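Local atomic coordinates of polymeric Immunoglobulin Receptor (Oncorhynchus mykiss, PDB entry 5F1S), a protein that probably binds polymeric immunoglobulins at mucosal surfaces, its ectodomain corresponding to the secretory component. Residues G138-G150 with R189-Q201. Numbering follows the deposited sequence.
Sequences GYRQHEKRWCRSG and RDTGWYWCAAGQQ
Trp146 and Tyr194 form the tightly packed side of this contact, Trp146 CZ2 coming within 3.3 Å of Tyr194 CG. Their planes lie only 6° from parallel, yet the rings are slid apart, with centroids 4.8 Å from each other, so overlap is slight. What sits over the six-membered ring of Trp146 is Tyr194 CB, 3.7 Å from the centroid in a CH-pi contact, while Cys196 SG lies at the edge of the same ring. The first torsion of Trp146 swings CG away from the backbone N and carries the indole across to Tyr194. Val131, Val181 and Leu183 of the opposing sheet also touch this indole. The backbones run antiparallel (158° between strand axes), and Cys147 and Trp195 make a hydrogen-bonded pair, with Trp195 N to Cys147 O at 2.8 Å. These are strands C and F of an immunoglobulin V-set domain: the core Trp146 packs beside Cys196, whose disulfide to Cys133 pins the two sheets together, and Tyr194 belongs to the tyrosine corner.

At that corner Tyr194 OH donates to a lone pair of Asp190 O (2.7 Å). Arg148, extended from CG to NE, brings NH1 and NH2 end-on to Thr191 O, each at 3.1 Å, but NH1 from above the carbonyl plane and NH2 merely tilted from it; its guanidinium plane is turned 78° from the Tyr194 ring. A methionine in its place would probably leave Thr191 O without both donors and the loop ahead of strand 192-198 less firmly tied.

On the reverse face Ala197 and Cys147, disulfide-bonded to Cys155, are buried, whereas Arg145 and Trp195 are partly exposed. Arg145 bends at chi3, laying its guanidinium over Ala197 CB and gripping Gly199 O with NH1 (2.9 Å) and NH2. Water also bridges the rim, linking Trp195 NE1 to Gly150 N.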
ATOM      1  N   GLY A 138     -11.503  -6.074  -3.226  1.00 34.21           N
ATOM      2  CA  GLY A 138     -12.327  -7.177  -3.657  1.00 40.36           C
ATOM      3  C   GLY A 138     -12.354  -8.347  -2.711  1.00 40.99           C
ATOM      4  O   GLY A 138     -13.114  -9.290  -2.968  1.00 40.53           O
ATOM      5  N   TYR A 139     -11.518  -8.350  -1.665  1.00 39.02           N
ATOM      6  CA  TYR A 139     -11.479  -9.452  -0.715  1.00 38.96           C
ATOM      7  C   TYR A 139     -12.183  -9.142   0.597  1.00 38.36           C
ATOM      8  O   TYR A 139     -12.102  -9.931   1.547  1.00 38.26           O
ATOM      9  CB  TYR A 139     -10.014  -9.865  -0.474  1.00 32.99           C
ATOM     10  CG  TYR A 139      -9.429 -10.456  -1.751  1.00 39.02           C
ATOM     11  CD1 TYR A 139      -9.735 -11.740  -2.130  1.00 40.95           C
ATOM     12  CD2 TYR A 139      -8.626  -9.712  -2.604  1.00 34.95           C
ATOM     13  CE1 TYR A 139      -9.255 -12.290  -3.293  1.00 42.22           C
ATOM     14  CE2 TYR A 139      -8.144 -10.240  -3.777  1.00 41.81           C
ATOM     15  CZ  TYR A 139      -8.455 -11.546  -4.113  1.00 46.93           C
ATOM     16  OH  TYR A 139      -8.000 -12.111  -5.274  1.00 49.41           O
ATOM     17  N   ARG A 140     -12.888  -8.016   0.676  1.00 39.85           N
ATOM     18  CA  ARG A 140     -13.492  -7.629   1.950  1.00 42.67           C
ATOM     19  C   ARG A 140     -14.421  -8.711   2.501  1.00 47.35           C
ATOM     20  O   ARG A 140     -14.439  -8.963   3.716  1.00 49.55           O
ATOM     21  CB  ARG A 140     -14.233  -6.302   1.785  1.00 45.25           C
ATOM     22  CG  ARG A 140     -13.273  -5.123   1.791  1.00 40.50           C
ATOM     23  CD  ARG A 140     -13.887  -3.837   1.334  1.00 44.29           C
ATOM     24  NE  ARG A 140     -12.892  -2.773   1.393  1.00 46.30           N
ATOM     25  CZ  ARG A 140     -12.939  -1.655   0.682  1.00 48.56           C
ATOM     26  NH1 ARG A 140     -13.947  -1.445  -0.173  1.00 51.45           N
ATOM     27  NH2 ARG A 140     -11.960  -0.765   0.814  1.00 48.67           N
ATOM     28  N   GLN A 141     -15.205  -9.340   1.642  1.00 47.92           N
ATOM     29  CA  GLN A 141     -16.202 -10.312   2.086  1.00 49.31           C
ATOM     30  C   GLN A 141     -15.711 -11.750   2.065  1.00 48.83           C
ATOM     31  O   GLN A 141     -16.496 -12.647   2.375  1.00 51.20           O
ATOM     32  CB  GLN A 141     -17.445 -10.237   1.199  1.00 56.32           C
ATOM     33  CG  GLN A 141     -17.997  -8.844   0.981  1.00 62.03           C
ATOM     34  CD  GLN A 141     -18.423  -8.205   2.279  1.00 74.15           C
ATOM     35  OE1 GLN A 141     -18.635  -8.896   3.274  1.00 72.88           O
ATOM     36  NE2 GLN A 141     -18.535  -6.874   2.287  1.00 87.40           N
ATOM     37  N   HIS A 142     -14.474 -12.010   1.651  1.00 43.16           N
ATOM     38  CA  HIS A 142     -13.944 -13.359   1.649  1.00 42.29           C
ATOM     39  C   HIS A 142     -13.558 -13.792   3.064  1.00 40.16           C
ATOM     40  O   HIS A 142     -13.100 -12.997   3.889  1.00 40.57           O
ATOM     41  CB  HIS A 142     -12.694 -13.458   0.770  1.00 43.61           C
ATOM     42  CG  HIS A 142     -12.951 -13.459  -0.702  1.00 43.57           C
ATOM     43  ND1 HIS A 142     -13.607 -12.437  -1.356  1.00 45.03           N
ATOM     44  CD2 HIS A 142     -12.582 -14.341  -1.660  1.00 47.79           C
ATOM     45  CE1 HIS A 142     -13.633 -12.693  -2.652  1.00 47.05           C
ATOM     46  NE2 HIS A 142     -13.029 -13.849  -2.861  1.00 49.23           N
ATOM     47  N   GLU A 143     -13.724 -15.078   3.347  1.00 40.09           N
ATOM     48  CA  GLU A 143     -13.121 -15.592   4.553  1.00 40.80           C
ATOM     49  C   GLU A 143     -11.607 -15.451   4.395  1.00 41.11           C
ATOM     50  O   GLU A 143     -11.071 -15.603   3.293  1.00 38.99           O
ATOM     51  CB  GLU A 143     -13.516 -17.053   4.797  1.00 45.36           C
ATOM     52  CG  GLU A 143     -13.025 -17.994   3.792  1.00 49.40           C
ATOM     53  CD  GLU A 143     -13.455 -19.414   4.098  1.00 62.78           C
ATOM     54  OE1 GLU A 143     -14.445 -19.602   4.864  1.00 58.21           O
ATOM     55  OE2 GLU A 143     -12.783 -20.327   3.584  1.00 64.25           O
ATOM     56  N   LYS A 144     -10.937 -15.115   5.483  1.00 39.77           N
ATOM     57  CA  LYS A 144      -9.481 -14.987   5.488  1.00 37.31           C
ATOM     58  C   LYS A 144      -8.869 -16.225   6.129  1.00 39.34           C
ATOM     59  O   LYS A 144      -9.456 -16.809   7.044  1.00 40.31           O
ATOM     60  CB  LYS A 144      -9.077 -13.750   6.264  1.00 36.46           C
ATOM     61  CG  LYS A 144      -9.802 -12.471   5.814  1.00 35.78           C
ATOM     62  CD  LYS A 144      -9.685 -12.278   4.333  1.00 36.33           C
ATOM     63  CE  LYS A 144     -10.183 -10.924   3.902  1.00 37.51           C
ATOM     64  NZ  LYS A 144     -11.615 -10.592   4.262  1.00 41.03           N
ATOM     65  N   ARG A 145      -7.661 -16.606   5.690  1.00 34.77           N
ATOM     66  CA  ARG A 145      -7.047 -17.799   6.258  1.00 36.16           C
ATOM     67  C   ARG A 145      -5.555 -17.622   6.512  1.00 38.97           C
ATOM     68  O   ARG A 145      -4.881 -16.789   5.901  1.00 34.20           O
ATOM     69  CB  ARG A 145      -7.263 -19.038   5.398  1.00 42.14           C
ATOM     70  CG  ARG A 145      -7.283 -18.900   3.982  1.00 47.92           C
ATOM     71  CD  ARG A 145      -7.874 -20.183   3.318  1.00 46.76           C
ATOM     72  NE  ARG A 145      -7.070 -20.478   2.152  1.00 47.06           N
ATOM     73  CZ  ARG A 145      -7.220 -19.875   0.978  1.00 45.89           C
ATOM     74  NH1 ARG A 145      -8.173 -18.980   0.818  1.00 41.82           N
ATOM     75  NH2 ARG A 145      -6.427 -20.181  -0.044  1.00 51.02           N
ATOM     76  N   TRP A 146      -5.091 -18.375   7.500  1.00 36.60           N
ATOM     77  CA  TRP A 146      -3.687 -18.484   7.877  1.00 33.56           C
ATOM     78  C   TRP A 146      -3.321 -19.959   7.797  1.00 39.58           C
ATOM     79  O   TRP A 146      -3.961 -20.788   8.460  1.00 39.74           O
ATOM     80  CB  TRP A 146      -3.482 -17.929   9.269  1.00 36.81           C
ATOM     81  CG  TRP A 146      -2.134 -18.136   9.879  1.00 33.42           C
ATOM     82  CD1 TRP A 146      -1.806 -19.003  10.870  1.00 35.39           C
ATOM     83  CD2 TRP A 146      -0.928 -17.417   9.552  1.00 35.30           C
ATOM     84  NE1 TRP A 146      -0.451 -18.856  11.206  1.00 34.51           N
ATOM     85  CE2 TRP A 146       0.097 -17.907  10.386  1.00 34.27           C
ATOM     86  CE3 TRP A 146      -0.630 -16.406   8.636  1.00 36.56           C
ATOM     87  CZ2 TRP A 146       1.422 -17.407  10.349  1.00 34.03           C
ATOM     88  CZ3 TRP A 146       0.702 -15.919   8.585  1.00 35.86           C
ATOM     89  CH2 TRP A 146       1.686 -16.420   9.437  1.00 32.91           C
ATOM     90  N   CYS A 147      -2.363 -20.299   6.930  1.00 33.28           N
ATOM     91  CA  CYS A 147      -2.036 -21.672   6.613  1.00 36.07           C
ATOM     92  C   CYS A 147      -0.533 -21.885   6.731  1.00 35.91           C
ATOM     93  O   CYS A 147       0.270 -21.005   6.383  1.00 34.48           O
ATOM     94  CB  CYS A 147      -2.478 -22.055   5.182  1.00 39.93           C
ATOM     95  SG  CYS A 147      -4.190 -21.440   4.775  1.00 59.97           S
ATOM     96  N   ARG A 148      -0.151 -23.077   7.167  1.00 34.81           N
ATOM     97  CA  ARG A 148       1.262 -23.450   7.130  1.00 35.61           C
ATOM     98  C   ARG A 148       1.585 -23.982   5.738  1.00 33.91           C
ATOM     99  O   ARG A 148       0.857 -24.813   5.200  1.00 36.72           O
ATOM    100  CB  ARG A 148       1.594 -24.493   8.213  1.00 37.32           C
ATOM    101  CG  ARG A 148       3.117 -24.777   8.286  1.00 41.44           C
ATOM    102  CD  ARG A 148       3.565 -25.345   9.616  1.00 42.01           C
ATOM    103  NE  ARG A 148       4.930 -25.860   9.492  1.00 43.90           N
ATOM    104  CZ  ARG A 148       6.010 -25.245   9.940  1.00 42.19           C
ATOM    105  NH1 ARG A 148       5.913 -24.088  10.551  1.00 42.08           N
ATOM    106  NH2 ARG A 148       7.201 -25.779   9.773  1.00 44.52           N
ATOM    107  N   SER A 149       2.686 -23.503   5.142  1.00 31.55           N
ATOM    108  CA  SER A 149       3.071 -23.926   3.816  1.00 32.87           C
ATOM    109  C   SER A 149       3.268 -25.443   3.746  1.00 37.71           C
ATOM    110  O   SER A 149       3.902 -26.057   4.604  1.00 33.15           O
ATOM    111  CB  SER A 149       4.363 -23.196   3.395  1.00 33.45           C
ATOM    112  OG  SER A 149       4.744 -23.552   2.082  1.00 34.16           O
ATOM    113  N   GLY A 150       2.780 -26.030   2.668  1.00 36.10           N
ATOM    114  CA  GLY A 150       2.931 -27.444   2.471  1.00 38.16           C
ATOM    115  C   GLY A 150       1.838 -28.286   3.082  1.00 42.89           C
ATOM    116  O   GLY A 150       1.812 -29.507   2.834  1.00 43.46           O
ATOM    117  N   ARG A 189       8.931 -25.358  16.999  1.00 41.87           N
ATOM    118  CA  ARG A 189       8.438 -26.047  15.812  1.00 43.19           C
ATOM    119  C   ARG A 189       7.596 -25.139  14.910  1.00 39.94           C
ATOM    120  O   ARG A 189       7.352 -25.511  13.763  1.00 43.48           O
ATOM    121  CB  ARG A 189       7.607 -27.276  16.197  1.00 49.40           C
ATOM    122  CG  ARG A 189       6.286 -26.952  16.859  1.00 55.90           C
ATOM    123  CD  ARG A 189       5.493 -28.203  17.311  1.00 62.05           C
ATOM    124  NE  ARG A 189       4.308 -27.767  18.050  1.00 90.74           N
ATOM    125  CZ  ARG A 189       4.304 -27.426  19.339  1.00 95.19           C
ATOM    126  NH1 ARG A 189       5.421 -27.501  20.055  1.00 81.91           N
ATOM    127  NH2 ARG A 189       3.180 -27.013  19.920  1.00 85.98           N
ATOM    128  N   ASP A 190       7.137 -23.988  15.386  1.00 37.98           N
ATOM    129  CA  ASP A 190       6.367 -23.080  14.520  1.00 37.83           C
ATOM    130  C   ASP A 190       7.227 -22.395  13.449  1.00 35.82           C
ATOM    131  O   ASP A 190       6.675 -21.767  12.525  1.00 34.97           O
ATOM    132  CB  ASP A 190       5.691 -21.994  15.338  1.00 39.38           C
ATOM    133  CG  ASP A 190       4.716 -22.553  16.388  1.00 42.97           C
ATOM    134  OD1 ASP A 190       4.248 -23.685  16.208  1.00 43.47           O
ATOM    135  OD2 ASP A 190       4.428 -21.845  17.378  1.00 42.37           O
ATOM    136  N   THR A 191       8.552 -22.442  13.571  1.00 35.79           N
ATOM    137  CA  THR A 191       9.409 -21.816  12.563  1.00 33.55           C
ATOM    138  C   THR A 191       9.076 -22.324  11.165  1.00 34.54           C
ATOM    139  O   THR A 191       8.892 -23.528  10.947  1.00 35.54           O
ATOM    140  CB  THR A 191      10.889 -22.073  12.884  1.00 34.61           C
ATOM    141  OG1 THR A 191      11.240 -21.352  14.090  1.00 33.66           O
ATOM    142  CG2 THR A 191      11.732 -21.606  11.777  1.00 33.37           C
ATOM    143  N   GLY A 192       9.003 -21.405  10.210  1.00 34.51           N
ATOM    144  CA  GLY A 192       8.856 -21.776   8.819  1.00 33.60           C
ATOM    145  C   GLY A 192       7.943 -20.824   8.044  1.00 32.28           C
ATOM    146  O   GLY A 192       7.597 -19.719   8.488  1.00 32.92           O
ATOM    147  N   TRP A 193       7.567 -21.297   6.863  1.00 31.26           N
ATOM    148  CA  TRP A 193       6.763 -20.542   5.928  1.00 29.39           C
ATOM    149  C   TRP A 193       5.272 -20.781   6.125  1.00 31.32           C
ATOM    150  O   TRP A 193       4.825 -21.927   6.317  1.00 31.49           O
ATOM    151  CB  TRP A 193       7.140 -20.920   4.506  1.00 30.40           C
ATOM    152  CG  TRP A 193       8.437 -20.313   4.043  1.00 31.45           C
ATOM    153  CD1 TRP A 193       9.652 -20.947   3.897  1.00 32.93           C
ATOM    154  CD2 TRP A 193       8.640 -18.948   3.667  1.00 30.87           C
ATOM    155  NE1 TRP A 193      10.587 -20.038   3.455  1.00 32.74           N
ATOM    156  CE2 TRP A 193      10.001 -18.811   3.310  1.00 32.73           C
ATOM    157  CE3 TRP A 193       7.808 -17.821   3.600  1.00 32.69           C
ATOM    158  CZ2 TRP A 193      10.535 -17.593   2.872  1.00 31.71           C
ATOM    159  CZ3 TRP A 193       8.347 -16.614   3.180  1.00 31.19           C
ATOM    160  CH2 TRP A 193       9.705 -16.518   2.807  1.00 33.93           C
ATOM    161  N   TYR A 194       4.521 -19.693   5.970  1.00 30.09           N
ATOM    162  CA  TYR A 194       3.070 -19.642   6.130  1.00 32.55           C
ATOM    163  C   TYR A 194       2.475 -18.827   4.995  1.00 30.55           C
ATOM    164  O   TYR A 194       3.176 -18.117   4.269  1.00 31.12           O
ATOM    165  CB  TYR A 194       2.670 -18.973   7.447  1.00 32.71           C
ATOM    166  CG  TYR A 194       3.063 -19.779   8.657  1.00 32.94           C
ATOM    167  CD1 TYR A 194       2.136 -20.625   9.274  1.00 32.69           C
ATOM    168  CD2 TYR A 194       4.381 -19.726   9.163  1.00 34.45           C
ATOM    169  CE1 TYR A 194       2.490 -21.384  10.367  1.00 35.00           C
ATOM    170  CE2 TYR A 194       4.760 -20.490  10.249  1.00 31.85           C
ATOM    171  CZ  TYR A 194       3.794 -21.314  10.864  1.00 37.47           C
ATOM    172  OH  TYR A 194       4.102 -22.089  11.942  1.00 37.69           O
ATOM    173  N   TRP A 195       1.149 -18.848   4.921  1.00 29.86           N
ATOM    174  CA  TRP A 195       0.400 -18.054   3.970  1.00 31.23           C
ATOM    175  C   TRP A 195      -0.670 -17.251   4.692  1.00 31.30           C
ATOM    176  O   TRP A 195      -1.388 -17.807   5.538  1.00 33.06           O
ATOM    177  CB  TRP A 195      -0.294 -18.936   2.938  1.00 31.72           C
ATOM    178  CG  TRP A 195       0.519 -19.777   2.071  1.00 31.88           C
ATOM    179  CD1 TRP A 195       0.618 -21.131   2.134  1.00 34.58           C
ATOM    180  CD2 TRP A 195       1.342 -19.359   0.993  1.00 32.93           C
ATOM    181  NE1 TRP A 195       1.444 -21.592   1.129  1.00 33.48           N
ATOM    182  CE2 TRP A 195       1.876 -20.529   0.396  1.00 32.48           C
ATOM    183  CE3 TRP A 195       1.654 -18.126   0.437  1.00 29.36           C
ATOM    184  CZ2 TRP A 195       2.744 -20.485  -0.680  1.00 35.87           C
ATOM    185  CZ3 TRP A 195       2.513 -18.095  -0.691  1.00 34.35           C
ATOM    186  CH2 TRP A 195       3.025 -19.262  -1.226  1.00 35.09           C
ATOM    187  N   CYS A 196      -0.768 -15.957   4.352  1.00 31.37           N
ATOM    188  CA  CYS A 196      -1.998 -15.172   4.481  1.00 31.64           C
ATOM    189  C   CYS A 196      -2.762 -15.390   3.190  1.00 30.76           C
ATOM    190  O   CYS A 196      -2.194 -15.226   2.121  1.00 32.39           O
ATOM    191  CB  CYS A 196      -1.723 -13.657   4.636  1.00 35.94           C
ATOM    192  SG  CYS A 196      -0.834 -13.133   6.043  1.00 50.45           S
ATOM    193  N   ALA A 197      -4.058 -15.722   3.257  1.00 31.43           N
ATOM    194  CA  ALA A 197      -4.732 -16.025   2.004  1.00 33.70           C
ATOM    195  C   ALA A 197      -6.200 -15.625   2.082  1.00 33.64           C
ATOM    196  O   ALA A 197      -6.773 -15.496   3.160  1.00 33.42           O
ATOM    197  CB  ALA A 197      -4.674 -17.516   1.586  1.00 38.09           C
ATOM    198  N   ALA A 198      -6.736 -15.322   0.918  1.00 33.48           N
ATOM    199  CA  ALA A 198      -8.157 -15.022   0.750  1.00 35.58           C
ATOM    200  C   ALA A 198      -8.508 -15.403  -0.675  1.00 40.57           C
ATOM    201  O   ALA A 198      -7.753 -15.107  -1.605  1.00 36.12           O
ATOM    202  CB  ALA A 198      -8.473 -13.558   1.049  1.00 37.39           C
ATOM    203  N   GLY A 199      -9.624 -16.101  -0.859  1.00 42.49           N
ATOM    204  CA  GLY A 199      -9.862 -16.588  -2.209  1.00 39.23           C
ATOM    205  C   GLY A 199      -8.691 -17.403  -2.719  1.00 39.37           C
ATOM    206  O   GLY A 199      -8.120 -18.227  -2.002  1.00 39.81           O
ATOM    207  N   GLN A 200      -8.315 -17.163  -3.976  1.00 38.38           N
ATOM    208  CA  GLN A 200      -7.219 -17.880  -4.593  1.00 43.16           C
ATOM    209  C   GLN A 200      -5.923 -17.080  -4.547  1.00 42.91           C
ATOM    210  O   GLN A 200      -4.989 -17.390  -5.285  1.00 40.88           O
ATOM    211  CB  GLN A 200      -7.570 -18.250  -6.032  1.00 49.89           C
ATOM    212  CG  GLN A 200      -8.593 -19.382  -6.146  1.00 60.04           C
ATOM    213  CD  GLN A 200      -9.212 -19.451  -7.532  1.00 80.69           C
ATOM    214  OE1 GLN A 200      -9.081 -18.518  -8.334  1.00 79.97           O
ATOM    215  NE2 GLN A 200      -9.897 -20.552  -7.818  1.00 90.04           N
ATOM    216  N   GLN A 201      -5.858 -16.049  -3.719  1.00 39.02           N
ATOM    217  CA  GLN A 201      -4.646 -15.244  -3.623  1.00 41.20           C
ATOM    218  C   GLN A 201      -3.977 -15.497  -2.285  1.00 38.14           C
ATOM    219  O   GLN A 201      -4.642 -15.787  -1.293  1.00 35.06           O
ATOM    220  CB  GLN A 201      -4.934 -13.749  -3.746  1.00 41.37           C
ATOM    221  CG  GLN A 201      -5.480 -13.294  -5.066  1.00 47.82           C
ATOM    222  CD  GLN A 201      -4.770 -13.870  -6.187  1.00 55.33           C
ATOM    223  OE1 GLN A 201      -3.534 -13.806  -6.273  1.00 63.46           O
ATOM    224  NE2 GLN A 201      -5.531 -14.497  -7.080  1.00 61.20           N
TER
HETATM  225  O   HOH W   1      -9.211 -14.999  -5.808  1.00 47.85           O
HETATM  226  O   HOH W   2     -11.317 -16.872   1.127  1.00 47.53           O
HETATM  227  O   HOH W   3       1.755 -24.383   0.405  1.00 45.37           O